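Long-range contacts in galectin (Ovis aries, PDB 6N44), which probably acts as a carbohydrate-binding lectin, with a site for beta-D-galactose and an oligomeric assembly linked to anti-parasitic activity in sheep: residues 24-29 with 131-136; 94-99 with 113-118; 61-66 with 77-82; 9-14 with 124-129. All coordinates share one frame; numbering follows the deposited sequence.

Contact 1. Residues 24-29 with 131-136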
loop_
_atom_site.group_PDB
_atom_site.type_symbol
_atom_site.label_atom_id
_atom_site.label_comp_id
_atom_site.label_asym_id
_atom_site.label_seq_id
_atom_site.Cartn_x
_atom_site.Cartn_y
_atom_site.Cartn_z
ATOM N N ILE A 24 9.660 -0.172 4.918
ATOM C CA ILE A 24 10.964 -0.434 5.527
ATOM C C ILE A 24 11.166 0.553 6.664
ATOM O O ILE A 24 10.969 1.761 6.485
ATOM C CB ILE A 24 12.099 -0.284 4.499
ATOM C CG1 ILE A 24 11.998 -1.375 3.433
ATOM C CG2 ILE A 24 13.475 -0.259 5.198
ATOM C CD1 ILE A 24 12.550 -0.945 2.084
ATOM N N LYS A 25 11.578 0.052 7.824
ATOM C CA LYS A 25 11.946 0.914 8.943
ATOM C C LYS A 25 13.411 0.661 9.269
ATOM O O LYS A 25 13.796 -0.481 9.545
ATOM C CB LYS A 25 11.055 0.659 10.157
ATOM C CG LYS A 25 9.584 1.024 9.889
ATOM C CD LYS A 25 8.708 0.831 11.100
ATOM C CE LYS A 25 7.309 1.330 10.795
ATOM N NZ LYS A 25 6.292 0.904 11.793
ATOM N N ALA A 26 14.225 1.720 9.221
ATOM C CA ALA A 26 15.671 1.583 9.373
ATOM C C ALA A 26 16.261 2.885 9.904
ATOM O O ALA A 26 15.564 3.892 10.062
ATOM C CB ALA A 26 16.327 1.190 8.041
ATOM N N ASN A 27 17.572 2.856 10.160
ATOM C CA ASN A 27 18.314 4.017 10.630
ATOM C C ASN A 27 19.723 3.959 10.056
ATOM O O ASN A 27 20.366 2.906 10.114
ATOM C CB ASN A 27 18.373 4.039 12.159
ATOM C CG ASN A 27 18.856 5.363 12.705
ATOM O OD1 ASN A 27 19.370 6.216 11.964
ATOM N ND2 ASN A 27 18.692 5.551 14.013
ATOM N N LEU A 28 20.203 5.083 9.524
ATOM C CA LEU A 28 21.545 5.121 8.951
ATOM C C LEU A 28 22.609 5.096 10.040
ATOM O O LEU A 28 22.489 5.772 11.068
ATOM C CB LEU A 28 21.730 6.367 8.087
ATOM C CG LEU A 28 20.813 6.513 6.878
ATOM C CD1 LEU A 28 20.778 7.966 6.465
ATOM C CD2 LEU A 28 21.299 5.634 5.735
ATOM N N LEU A 29 23.653 4.309 9.798
ATOM C CA LEU A 29 24.826 4.203 10.655
ATOM C C LEU A 29 25.791 5.364 10.397
ATOM O O LEU A 29 25.598 6.202 9.510
ATOM C CB LEU A 29 25.551 2.874 10.414
ATOM C CG LEU A 29 24.873 1.573 10.867
ATOM C CD1 LEU A 29 25.585 0.332 10.351
ATOM C CD2 LEU A 29 24.769 1.525 12.375
ATOM N N ILE A 131 23.111 0.576 7.414
ATOM C CA ILE A 131 21.859 0.783 8.128
ATOM C C ILE A 131 21.688 -0.265 9.217
ATOM O O ILE A 131 22.209 -1.381 9.126
ATOM C CB ILE A 131 20.641 0.741 7.162
ATOM C CG1 ILE A 131 20.569 -0.604 6.443
ATOM C CG2 ILE A 131 20.705 1.867 6.137
ATOM C CD1 ILE A 131 19.298 -0.785 5.607
ATOM N N VAL A 132 20.943 0.105 10.253
ATOM C CA VAL A 132 20.290 -0.863 11.123
ATOM C C VAL A 132 18.851 -1.002 10.635
ATOM O O VAL A 132 18.084 -0.029 10.641
ATOM C CB VAL A 132 20.353 -0.454 12.601
ATOM C CG1 VAL A 132 19.614 -1.491 13.462
ATOM C CG2 VAL A 132 21.811 -0.346 13.056
ATOM N N LEU A 133 18.504 -2.203 10.180
ATOM C CA LEU A 133 17.204 -2.486 9.588
ATOM C C LEU A 133 16.334 -3.152 10.647
ATOM O O LEU A 133 16.692 -4.218 11.160
ATOM C CB LEU A 133 17.362 -3.397 8.371
ATOM C CG LEU A 133 16.080 -3.863 7.672
ATOM C CD1 LEU A 133 15.383 -2.697 6.987
ATOM C CD2 LEU A 133 16.399 -4.956 6.667
ATOM N N THR A 134 15.213 -2.524 10.993
ATOM C CA THR A 134 14.387 -3.094 12.053
ATOM C C THR A 134 13.172 -3.853 11.543
ATOM O O THR A 134 12.791 -4.848 12.163
ATOM C CB THR A 134 13.932 -2.015 13.060
ATOM O OG1 THR A 134 13.143 -1.015 12.408
ATOM C CG2 THR A 134 15.129 -1.355 13.701
ATOM N N SER A 135 12.559 -3.441 10.430
ATOM C CA SER A 135 11.437 -4.214 9.905
ATOM C C SER A 135 11.264 -3.947 8.419
ATOM O O SER A 135 11.632 -2.886 7.907
ATOM C CB SER A 135 10.124 -3.909 10.635
ATOM O OG SER A 135 9.799 -2.536 10.546
ATOM N N VAL A 136 10.717 -4.946 7.738
ATOM C CA VAL A 136 10.343 -4.863 6.332
ATOM C C VAL A 136 9.001 -5.568 6.226
ATOM O O VAL A 136 8.896 -6.753 6.558
ATOM C CB VAL A 136 11.373 -5.528 5.401
ATOM C CG1 VAL A 136 10.895 -5.470 3.933
ATOM C CG2 VAL A 136 12.776 -4.902 5.567
HETATM O O HOH W 1 6.919 -1.804 11.926
#
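Ile24 meets Leu133 and Val136 with its two branches. CG2, anti to the backbone N, crosses toward Leu133 CD1 at 3.6 Å, while CG1 lies beside Val136 CG2, both side chains pointing the same way. These groups share a face with Ala26, Leu28 and Ile131, the face turned into the galectin sandwich, where Val127 of the opposite sheet also packs on Ile24. At Lys25 the antiparallel register slips by one residue. Its N-H makes a nearly straight bond to Ser135 O (2.9 Å, 172°), and its own carbonyl O accepts from Thr134 N at 2.9 Å and, weakly, from Ser135 N at 3.3 Å: a classic beta bulge. On the other face the extended lysine chain passes over the serine hydroxyl, with Lys25 CD 3.6 Å from Ser135 OG, and Lys25 NZ donates to a water that donates on to that OG. Ala26 CA comes 3.2 Å from Val132 O in a CA-H...O contact. Regular pairing then resumes, Asn27 and Val132 exchanging both backbone bonds. Leu28 CD2 rests on Ile131 CG2 at 3.8 Å. Leu29 has already left the strand, yet its CD2 meets Val132 CG2 at 3.6 Å, the two side chains crossing at about a right angle. Aliphatic groups thus fill the core side, while the outer side is mixed, with lysine, serine and water near the bulge and Val132 against Leu29 farther along; the bulge brings two backbone N-H groups to a single carbonyl oxygen.

Contact 2. Residues 94-99 with 113-118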
loop_
_atom_site.group_PDB
_atom_site.type_symbol
_atom_site.label_atom_id
_atom_site.label_comp_id
_atom_site.label_asym_id
_atom_site.label_seq_id
_atom_site.Cartn_x
_atom_site.Cartn_y
_atom_site.Cartn_z
ATOM N N PHE A 94 7.613 2.044 -0.453
ATOM C CA PHE A 94 7.449 1.932 -1.893
ATOM C C PHE A 94 6.041 1.451 -2.179
ATOM O O PHE A 94 5.600 0.430 -1.643
ATOM C CB PHE A 94 8.465 0.962 -2.526
ATOM C CG PHE A 94 9.893 1.384 -2.361
ATOM C CD1 PHE A 94 10.613 1.007 -1.236
ATOM C CD2 PHE A 94 10.513 2.158 -3.323
ATOM C CE1 PHE A 94 11.947 1.389 -1.067
ATOM C CE2 PHE A 94 11.848 2.552 -3.171
ATOM C CZ PHE A 94 12.569 2.161 -2.036
ATOM N N LEU A 95 5.348 2.183 -3.030
ATOM C CA LEU A 95 4.012 1.838 -3.481
ATOM C C LEU A 95 4.101 1.434 -4.941
ATOM O O LEU A 95 4.474 2.256 -5.782
ATOM C CB LEU A 95 3.077 3.035 -3.301
ATOM C CG LEU A 95 1.605 2.802 -3.602
ATOM C CD1 LEU A 95 1.053 1.644 -2.769
ATOM C CD2 LEU A 95 0.852 4.115 -3.335
ATOM N N VAL A 96 3.784 0.175 -5.241
ATOM C CA VAL A 96 3.803 -0.308 -6.618
ATOM C C VAL A 96 2.407 -0.126 -7.214
ATOM O O VAL A 96 1.421 -0.683 -6.717
ATOM C CB VAL A 96 4.264 -1.773 -6.703
ATOM C CG1 VAL A 96 4.474 -2.171 -8.145
ATOM C CG2 VAL A 96 5.551 -1.977 -5.901
ATOM N N LEU A 97 2.319 0.680 -8.258
ATOM C CA LEU A 97 1.081 0.900 -8.998
ATOM C C LEU A 97 1.251 0.405 -10.425
ATOM O O LEU A 97 2.339 0.004 -10.833
ATOM C CB LEU A 97 0.680 2.377 -9.004
ATOM C CG LEU A 97 0.351 3.112 -7.689
ATOM C CD1 LEU A 97 -0.139 2.184 -6.578
ATOM C CD2 LEU A 97 1.419 4.054 -7.187
ATOM N N GLU A 98 0.169 0.492 -11.205
ATOM C CA GLU A 98 0.223 0.049 -12.597
ATOM C C GLU A 98 1.267 0.831 -13.397
ATOM O O GLU A 98 1.947 0.273 -14.262
ATOM C CB GLU A 98 -1.170 0.172 -13.234
ATOM C CG GLU A 98 -1.211 0.227 -14.745
ATOM C CD GLU A 98 -0.991 1.625 -15.278
ATOM O OE1 GLU A 98 -1.547 2.586 -14.692
ATOM O OE2 GLU A 98 -0.221 1.759 -16.254
ATOM N N ASN A 99 1.410 2.123 -13.125
ATOM C CA ASN A 99 2.247 2.968 -13.961
ATOM C C ASN A 99 3.629 3.239 -13.381
ATOM O O ASN A 99 4.559 3.496 -14.147
ATOM C CB ASN A 99 1.545 4.303 -14.230
ATOM C CG ASN A 99 1.031 4.970 -12.955
ATOM O OD1 ASN A 99 0.537 4.306 -12.037
ATOM N ND2 ASN A 99 1.133 6.294 -12.901
ATOM N N PHE A 113 8.948 6.575 -9.919
ATOM C CA PHE A 113 9.760 5.903 -10.934
ATOM C C PHE A 113 8.832 5.130 -11.862
ATOM O O PHE A 113 8.268 4.108 -11.458
ATOM C CB PHE A 113 10.778 4.959 -10.282
ATOM C CG PHE A 113 11.777 4.371 -11.237
ATOM C CD1 PHE A 113 12.912 5.085 -11.599
ATOM C CD2 PHE A 113 11.599 3.094 -11.767
ATOM C CE1 PHE A 113 13.853 4.549 -12.480
ATOM C CE2 PHE A 113 12.544 2.553 -12.649
ATOM C CZ PHE A 113 13.673 3.292 -13.000
ATOM N N ALA A 114 8.688 5.608 -13.099
ATOM C CA ALA A 114 7.890 4.911 -14.105
ATOM C C ALA A 114 8.454 3.525 -14.404
ATOM O O ALA A 114 9.667 3.342 -14.513
ATOM C CB ALA A 114 7.850 5.744 -15.392
ATOM N N HIS A 115 7.571 2.538 -14.550
ATOM C CA HIS A 115 8.043 1.185 -14.804
ATOM C C HIS A 115 8.805 1.141 -16.125
ATOM O O HIS A 115 8.388 1.732 -17.125
ATOM C CB HIS A 115 6.876 0.186 -14.838
ATOM C CG HIS A 115 6.222 -0.023 -13.508
ATOM N ND1 HIS A 115 6.862 -0.635 -12.452
ATOM C CD2 HIS A 115 4.985 0.309 -13.059
ATOM C CE1 HIS A 115 6.049 -0.669 -11.408
ATOM N NE2 HIS A 115 4.906 -0.099 -11.751
ATOM N N ARG A 116 9.932 0.444 -16.120
ATOM C CA ARG A 116 10.720 0.242 -17.326
ATOM C C ARG A 116 10.735 -1.206 -17.766
ATOM O O ARG A 116 10.710 -1.486 -18.963
ATOM C CB ARG A 116 12.153 0.732 -17.110
ATOM C CG ARG A 116 12.271 2.226 -16.901
ATOM C CD ARG A 116 13.734 2.606 -16.826
ATOM N NE ARG A 116 13.959 3.908 -16.216
ATOM C CZ ARG A 116 15.166 4.438 -16.048
ATOM N NH1 ARG A 116 16.236 3.774 -16.467
ATOM N NH2 ARG A 116 15.306 5.622 -15.468
ATOM N N LEU A 117 10.767 -2.117 -16.817
ATOM C CA LEU A 117 10.530 -3.534 -16.966
ATOM C C LEU A 117 9.235 -3.893 -16.253
ATOM O O LEU A 117 8.854 -3.216 -15.293
ATOM C CB LEU A 117 11.693 -4.350 -16.383
ATOM C CG LEU A 117 12.980 -4.252 -17.198
ATOM C CD1 LEU A 117 14.150 -4.909 -16.484
ATOM C CD2 LEU A 117 12.729 -4.906 -18.559
ATOM N N PRO A 118 8.534 -4.941 -16.690
ATOM C CA PRO A 118 7.240 -5.273 -16.070
ATOM C C PRO A 118 7.363 -5.537 -14.574
ATOM O O PRO A 118 8.273 -6.238 -14.114
ATOM C CB PRO A 118 6.803 -6.539 -16.824
ATOM C CG PRO A 118 7.588 -6.496 -18.135
ATOM C CD PRO A 118 8.902 -5.894 -17.756
#
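His115 points from 113-118 toward the end of strand 90-97 and carries nearly all of the contact. Its backbone N starts the grip with a fairly straight bond to Asn99 O (3.2 Å, 169°). CB lies just beyond, loosely against the same carbonyl oxygen. CG is anti to the carbonyl carbon of its own residue (chi1 -69°) and lies 3.9 Å from Asn99 O. On one flank of the ring, His115 CD2 lies close to the backbone of the turn, 3.2 Å from Asn99 C and 3.3 Å from Glu98 O, both approaching obliquely. On the other flank His115 CE1 touches Val96 CG1 at 3.9 Å, a methyl lying at the ring edge, with the valine and histidine side chains crossing at about a right angle. At the tip, NE2 donates to Leu97 O at 2.7 Å. The acceptor lies close to the imidazole plane, and the donor comes in nearly along the C=O axis, an in-plane bond that helps set the rotation of the ring. NE2 therefore bears a proton in this arrangement. In the sheet, strand 100-105 runs between 90-97 and 108-114, so His115 reaches back past it, and the ring of Tyr101 on that strand meets the imidazole at about 60°. Leu119 and Tyr20 also pack on Val96, and Leu95 and Leu97 turn the other way, onto Leu95 of the second subunit.

Contact 3. Residues 61-66 with 77-82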
loop_
_atom_site.group_PDB
_atom_site.type_symbol
_atom_site.label_atom_id
_atom_site.label_comp_id
_atom_site.label_asym_id
_atom_site.label_seq_id
_atom_site.Cartn_x
_atom_site.Cartn_y
_atom_site.Cartn_z
ATOM N N GLY A 61 22.265 12.999 0.771
ATOM C CA GLY A 61 21.340 13.931 0.161
ATOM C C GLY A 61 20.928 13.642 -1.268
ATOM O O GLY A 61 20.210 14.459 -1.860
ATOM N N ILE A 62 21.335 12.515 -1.846
ATOM C CA ILE A 62 21.137 12.252 -3.266
ATOM C C ILE A 62 20.455 10.897 -3.448
ATOM O O ILE A 62 20.900 9.891 -2.892
ATOM C CB ILE A 62 22.476 12.300 -4.024
ATOM C CG1 ILE A 62 23.043 13.725 -3.984
ATOM C CG2 ILE A 62 22.322 11.813 -5.446
ATOM C CD1 ILE A 62 24.290 13.879 -4.785
ATOM N N VAL A 63 19.374 10.876 -4.227
ATOM C CA VAL A 63 18.708 9.642 -4.632
ATOM C C VAL A 63 19.048 9.383 -6.092
ATOM O O VAL A 63 18.880 10.267 -6.939
ATOM C CB VAL A 63 17.178 9.737 -4.454
ATOM C CG1 VAL A 63 16.485 8.603 -5.206
ATOM C CG2 VAL A 63 16.770 9.765 -2.975
ATOM N N VAL A 64 19.489 8.168 -6.401
ATOM C CA VAL A 64 19.604 7.723 -7.783
ATOM C C VAL A 64 18.721 6.493 -7.974
ATOM O O VAL A 64 18.782 5.550 -7.176
ATOM C CB VAL A 64 21.064 7.418 -8.167
ATOM C CG1 VAL A 64 21.135 6.958 -9.623
ATOM C CG2 VAL A 64 21.935 8.649 -7.937
ATOM N N MET A 65 17.903 6.501 -9.026
ATOM C CA MET A 65 17.084 5.350 -9.387
ATOM C C MET A 65 17.393 4.937 -10.816
ATOM O O MET A 65 17.572 5.790 -11.686
ATOM C CB MET A 65 15.594 5.659 -9.238
ATOM C CG MET A 65 15.209 6.038 -7.796
ATOM S SD MET A 65 13.529 6.660 -7.656
ATOM C CE MET A 65 13.698 8.336 -8.284
ATOM N N ASN A 66 17.441 3.633 -11.066
ATOM C CA ASN A 66 17.805 3.160 -12.393
ATOM C C ASN A 66 17.289 1.744 -12.582
ATOM O O ASN A 66 16.752 1.127 -11.660
ATOM C CB ASN A 66 19.317 3.227 -12.604
ATOM C CG ASN A 66 19.688 3.517 -14.040
ATOM O OD1 ASN A 66 18.865 3.367 -14.947
ATOM N ND2 ASN A 66 20.932 3.943 -14.258
ATOM N N GLN A 77 17.602 8.414 -12.999
ATOM C CA GLN A 77 16.726 9.454 -12.475
ATOM C C GLN A 77 17.319 9.868 -11.133
ATOM O O GLN A 77 17.366 9.063 -10.198
ATOM C CB GLN A 77 15.283 8.960 -12.336
ATOM C CG GLN A 77 14.331 10.066 -11.863
ATOM C CD GLN A 77 12.878 9.612 -11.700
ATOM O OE1 GLN A 77 12.442 8.606 -12.277
ATOM N NE2 GLN A 77 12.128 10.358 -10.903
ATOM N N LYS A 78 17.795 11.115 -11.039
ATOM C CA LYS A 78 18.569 11.565 -9.887
ATOM C C LYS A 78 17.949 12.810 -9.272
ATOM O O LYS A 78 17.542 13.718 -9.997
ATOM C CB LYS A 78 20.025 11.859 -10.280
ATOM C CG LYS A 78 20.768 12.664 -9.231
ATOM C CD LYS A 78 22.144 13.133 -9.712
ATOM C CE LYS A 78 23.130 11.982 -9.806
ATOM N NZ LYS A 78 24.550 12.453 -9.738
ATOM N N LEU A 79 17.901 12.871 -7.936
ATOM C CA LEU A 79 17.338 14.040 -7.270
ATOM C C LEU A 79 17.991 14.247 -5.913
ATOM O O LEU A 79 18.713 13.387 -5.402
ATOM C CB LEU A 79 15.817 13.924 -7.096
ATOM C CG LEU A 79 15.374 12.795 -6.166
ATOM C CD1 LEU A 79 14.148 13.198 -5.357
ATOM C CD2 LEU A 79 15.090 11.561 -6.992
ATOM N N HIS A 80 17.717 15.414 -5.332
ATOM C CA HIS A 80 18.161 15.777 -3.996
ATOM C C HIS A 80 16.992 15.697 -3.024
ATOM O O HIS A 80 15.863 16.056 -3.366
ATOM C CB HIS A 80 18.738 17.198 -3.960
ATOM C CG HIS A 80 19.932 17.390 -4.841
ATOM N ND1 HIS A 80 21.207 17.548 -4.342
ATOM C CD2 HIS A 80 20.045 17.457 -6.190
ATOM C CE1 HIS A 80 22.053 17.705 -5.344
ATOM N NE2 HIS A 80 21.373 17.653 -6.476
ATOM N N THR A 81 17.266 15.235 -1.810
ATOM C CA THR A 81 16.250 15.221 -0.775
ATOM C C THR A 81 16.930 15.362 0.573
ATOM O O THR A 81 18.083 14.958 0.753
ATOM C CB THR A 81 15.395 13.940 -0.809
ATOM O OG1 THR A 81 14.457 13.967 0.271
ATOM C CG2 THR A 81 16.266 12.708 -0.664
ATOM N N GLU A 82 16.204 15.948 1.516
ATOM C CA GLU A 82 16.639 16.053 2.896
ATOM C C GLU A 82 15.909 15.068 3.800
ATOM O O GLU A 82 16.024 15.165 5.026
ATOM C CB GLU A 82 16.439 17.485 3.390
ATOM C CG GLU A 82 17.401 18.468 2.747
ATOM C CD GLU A 82 18.860 18.130 3.051
ATOM O OE1 GLU A 82 19.289 18.319 4.214
ATOM O OE2 GLU A 82 19.579 17.665 2.135
HETATM O O HOH W 2 19.930 17.256 -0.880
#
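Ile62 to Met65 run antiparallel to Gln77 to His80, strand axes 4.7 Å apart and 166° between their directions, with Val63-Leu79 and Met65-Gln77 as hydrogen-bonded pairs. This is a beta hairpin at one edge of the six-stranded sheet of the galectin sandwich. Each of those two pairs exchanges both of its N-H...O bonds. Val63, Met65, Gln77 and Leu79 face the opposite sheet; Cys111 packs on Met65 and Leu79, Phe113 on Met65 and Gln77. Leu79 CG sits between its backbone N and carbonyl carbon, and CD2 fits between two neighbours: Val63 CG1 at 3.7 Å and Met65 CE, also at 3.7 Å. The methionine is bent at its last torsion (chi3 -77°), which brings CE back across the strand pair, 3.7 Å from Gln77 NE2. That amide nitrogen finds its hydrogen-bond partner in Gln112 O. Ile62, Val64, Lys78 and His80 line the other side. The Lys78 side chain crosses that of Val64 obliquely there, and CE is the lysine atom that comes close, 4.0 Å from Val64 CG2. Val64 also touches Glu76, which together with Asn66 belongs to the galactose-binding site. Asn66 is positioned by neighbours: ND2 donates to Gly74 O, and Arg116 NH1 makes a weak bond to OD1. Where the hairpin opens out, Gly61 adopts a positive phi and its carbonyl accepts the last cross-strand bond, Thr81 N to Gly61 O at 3.0 Å, with the donor 42° above the carbonyl plane.

Contact 4. Residues 9-14 with 124-129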
loop_
_atom_site.group_PDB
_atom_site.type_symbol
_atom_site.label_atom_id
_atom_site.label_comp_id
_atom_site.label_asym_id
_atom_site.label_seq_id
_atom_site.Cartn_x
_atom_site.Cartn_y
_atom_site.Cartn_z
ATOM N N PRO A 9 22.685 -7.755 4.316
ATOM C CA PRO A 9 21.489 -7.556 3.477
ATOM C C PRO A 9 20.271 -8.397 3.877
ATOM O O PRO A 9 20.387 -9.475 4.469
ATOM C CB PRO A 9 21.969 -7.957 2.066
ATOM C CG PRO A 9 23.481 -7.918 2.147
ATOM C CD PRO A 9 23.807 -8.315 3.545
ATOM N N TYR A 10 19.105 -7.846 3.565
ATOM C CA TYR A 10 17.810 -8.465 3.794
ATOM C C TYR A 10 17.265 -8.894 2.444
ATOM O O TYR A 10 17.253 -8.093 1.508
ATOM C CB TYR A 10 16.848 -7.473 4.446
ATOM C CG TYR A 10 15.435 -7.971 4.618
ATOM C CD1 TYR A 10 15.029 -8.554 5.811
ATOM C CD2 TYR A 10 14.497 -7.865 3.571
ATOM C CE1 TYR A 10 13.710 -9.033 5.969
ATOM C CE2 TYR A 10 13.199 -8.321 3.715
ATOM C CZ TYR A 10 12.812 -8.904 4.917
ATOM O OH TYR A 10 11.530 -9.362 5.053
ATOM N N LEU A 11 16.826 -10.145 2.339
ATOM C CA LEU A 11 16.265 -10.676 1.106
ATOM C C LEU A 11 14.851 -11.159 1.365
ATOM O O LEU A 11 14.584 -11.775 2.408
ATOM C CB LEU A 11 17.089 -11.862 0.550
ATOM C CG LEU A 11 18.559 -11.639 0.205
ATOM C CD1 LEU A 11 19.132 -12.948 -0.323
ATOM C CD2 LEU A 11 18.721 -10.521 -0.813
ATOM N N GLN A 12 13.958 -10.924 0.398
ATOM C CA GLN A 12 12.601 -11.465 0.484
ATOM C C GLN A 12 12.049 -11.735 -0.908
ATOM O O GLN A 12 11.891 -10.799 -1.699
ATOM C CB GLN A 12 11.663 -10.514 1.223
ATOM C CG GLN A 12 10.282 -11.107 1.442
ATOM C CD GLN A 12 9.379 -10.177 2.229
ATOM O OE1 GLN A 12 9.816 -9.555 3.200
ATOM N NE2 GLN A 12 8.116 -10.060 1.803
ATOM N N SER A 13 11.716 -12.997 -1.183
ATOM C CA SER A 13 10.955 -13.316 -2.384
ATOM C C SER A 13 9.616 -12.579 -2.365
ATOM O O SER A 13 8.929 -12.545 -1.341
ATOM C CB SER A 13 10.696 -14.820 -2.475
ATOM O OG SER A 13 11.881 -15.588 -2.479
ATOM N N VAL A 14 9.231 -12.009 -3.514
ATOM C CA VAL A 14 7.989 -11.243 -3.650
ATOM C C VAL A 14 7.331 -11.527 -4.997
ATOM O O VAL A 14 7.982 -11.934 -5.960
ATOM C CB VAL A 14 8.231 -9.723 -3.533
ATOM C CG1 VAL A 14 8.742 -9.336 -2.133
ATOM C CG2 VAL A 14 9.221 -9.273 -4.637
ATOM N N MET A 124 12.419 -10.619 -6.304
ATOM C CA MET A 124 13.306 -10.607 -5.146
ATOM C C MET A 124 13.491 -9.170 -4.690
ATOM O O MET A 124 13.927 -8.315 -5.472
ATOM C CB MET A 124 14.656 -11.244 -5.493
ATOM C CG MET A 124 15.674 -11.199 -4.373
ATOM S SD MET A 124 15.030 -12.071 -2.935
ATOM C CE MET A 124 14.857 -13.733 -3.599
ATOM N N LEU A 125 13.159 -8.915 -3.436
ATOM C CA LEU A 125 13.393 -7.635 -2.787
ATOM C C LEU A 125 14.688 -7.729 -1.982
ATOM O O LEU A 125 14.905 -8.707 -1.267
ATOM C CB LEU A 125 12.212 -7.278 -1.880
ATOM C CG LEU A 125 12.412 -6.025 -1.010
ATOM C CD1 LEU A 125 12.392 -4.774 -1.867
ATOM C CD2 LEU A 125 11.364 -5.939 0.105
ATOM N N ASP A 126 15.550 -6.729 -2.122
ATOM C CA ASP A 126 16.879 -6.738 -1.512
ATOM C C ASP A 126 17.088 -5.375 -0.879
ATOM O O ASP A 126 17.097 -4.359 -1.583
ATOM C CB ASP A 126 17.971 -7.039 -2.563
ATOM C CG ASP A 126 19.401 -7.066 -1.987
ATOM O OD1 ASP A 126 19.770 -6.250 -1.111
ATOM O OD2 ASP A 126 20.197 -7.895 -2.457
ATOM N N VAL A 127 17.238 -5.351 0.443
ATOM C CA VAL A 127 17.453 -4.125 1.195
ATOM C C VAL A 127 18.811 -4.236 1.872
ATOM O O VAL A 127 19.070 -5.213 2.590
ATOM C CB VAL A 127 16.343 -3.893 2.238
ATOM C CG1 VAL A 127 16.609 -2.609 3.028
ATOM C CG2 VAL A 127 14.952 -3.881 1.570
ATOM N N ARG A 128 19.664 -3.233 1.662
ATOM C CA ARG A 128 21.008 -3.254 2.234
ATOM C C ARG A 128 21.536 -1.831 2.367
ATOM O O ARG A 128 20.939 -0.869 1.872
ATOM C CB ARG A 128 21.959 -4.086 1.378
ATOM C CG ARG A 128 22.193 -3.523 -0.011
ATOM C CD ARG A 128 23.201 -4.402 -0.775
ATOM N NE ARG A 128 22.655 -5.730 -1.054
ATOM C CZ ARG A 128 23.390 -6.833 -1.188
ATOM N NH1 ARG A 128 24.714 -6.775 -1.067
ATOM N NH2 ARG A 128 22.801 -8.000 -1.434
ATOM N N GLY A 129 22.676 -1.714 3.032
ATOM C CA GLY A 129 23.375 -0.454 3.146
ATOM C C GLY A 129 24.010 -0.299 4.515
ATOM O O GLY A 129 24.069 -1.226 5.323
#
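Pro9 covers one face of the Arg128 guanidinium, with Pro9 CG over its centre and 3.5 Å from Arg128 CZ. The guanidinium is held by its in-strand neighbour, Arg128 NE to Asp126 OD1 at 2.9 Å and NH2 to OD2 at 2.8 Å, a side-on salt bridge that holds the flat group against Pro9 CB and CG. Next along, Leu11 and Asp126 lie side by side, and Leu11 CD2 nudges OD2 of the carboxylate at 3.4 Å. Strand 10-13 is an outermost strand of the six-stranded sheet of the galectin beta sandwich, here docked antiparallel on strand 124-129, with Tyr10-Val127 and Gln12-Leu125 as hydrogen-bonded pairs. Met124 curls back over its partner because it is bent at chi2 and chi3 (60° and 62°): SD settles 3.6 Å from Gln12 O, and CE reaches Ser13 OG at 3.7 Å. Facing inward, Tyr10 and Leu125 both rest on Val136 of the opposite sheet, and the tyrosine hydroxyl donates to Gln12 OE1, lying in the ring plane. Val14 straddles the far end, Val14 CG1 against Leu125 CB at 4.0 Å and CG2 against the backbone at Met124 N, 3.8 Å away.

Contacts 1 and 4 face each other across the core, each pairing an early strand with a late one, in different sheets: strands 10-13 and 19-28 follow each other, as do 124-129 and 131-138, and Tyr10 packs on Leu133 and Val136. Contacts 1 and 2 are partly buried; contacts 3 and 4 are surface contacts by the exposure of their residues. Contacts 3 and 4 hold opposite edges of one sheet, about 20 Å between centres; contact 2 belongs to the other sheet, with contact 1, which it meets through Ile24 and Phe94. Contacts 1, 3 and 4 rest on repeated strand bonds, whereas contact 2 relies on one histidine. Contact 2 also joins contact 3, Phe113 packing on Met65 beside the galactose-site residue Asn66.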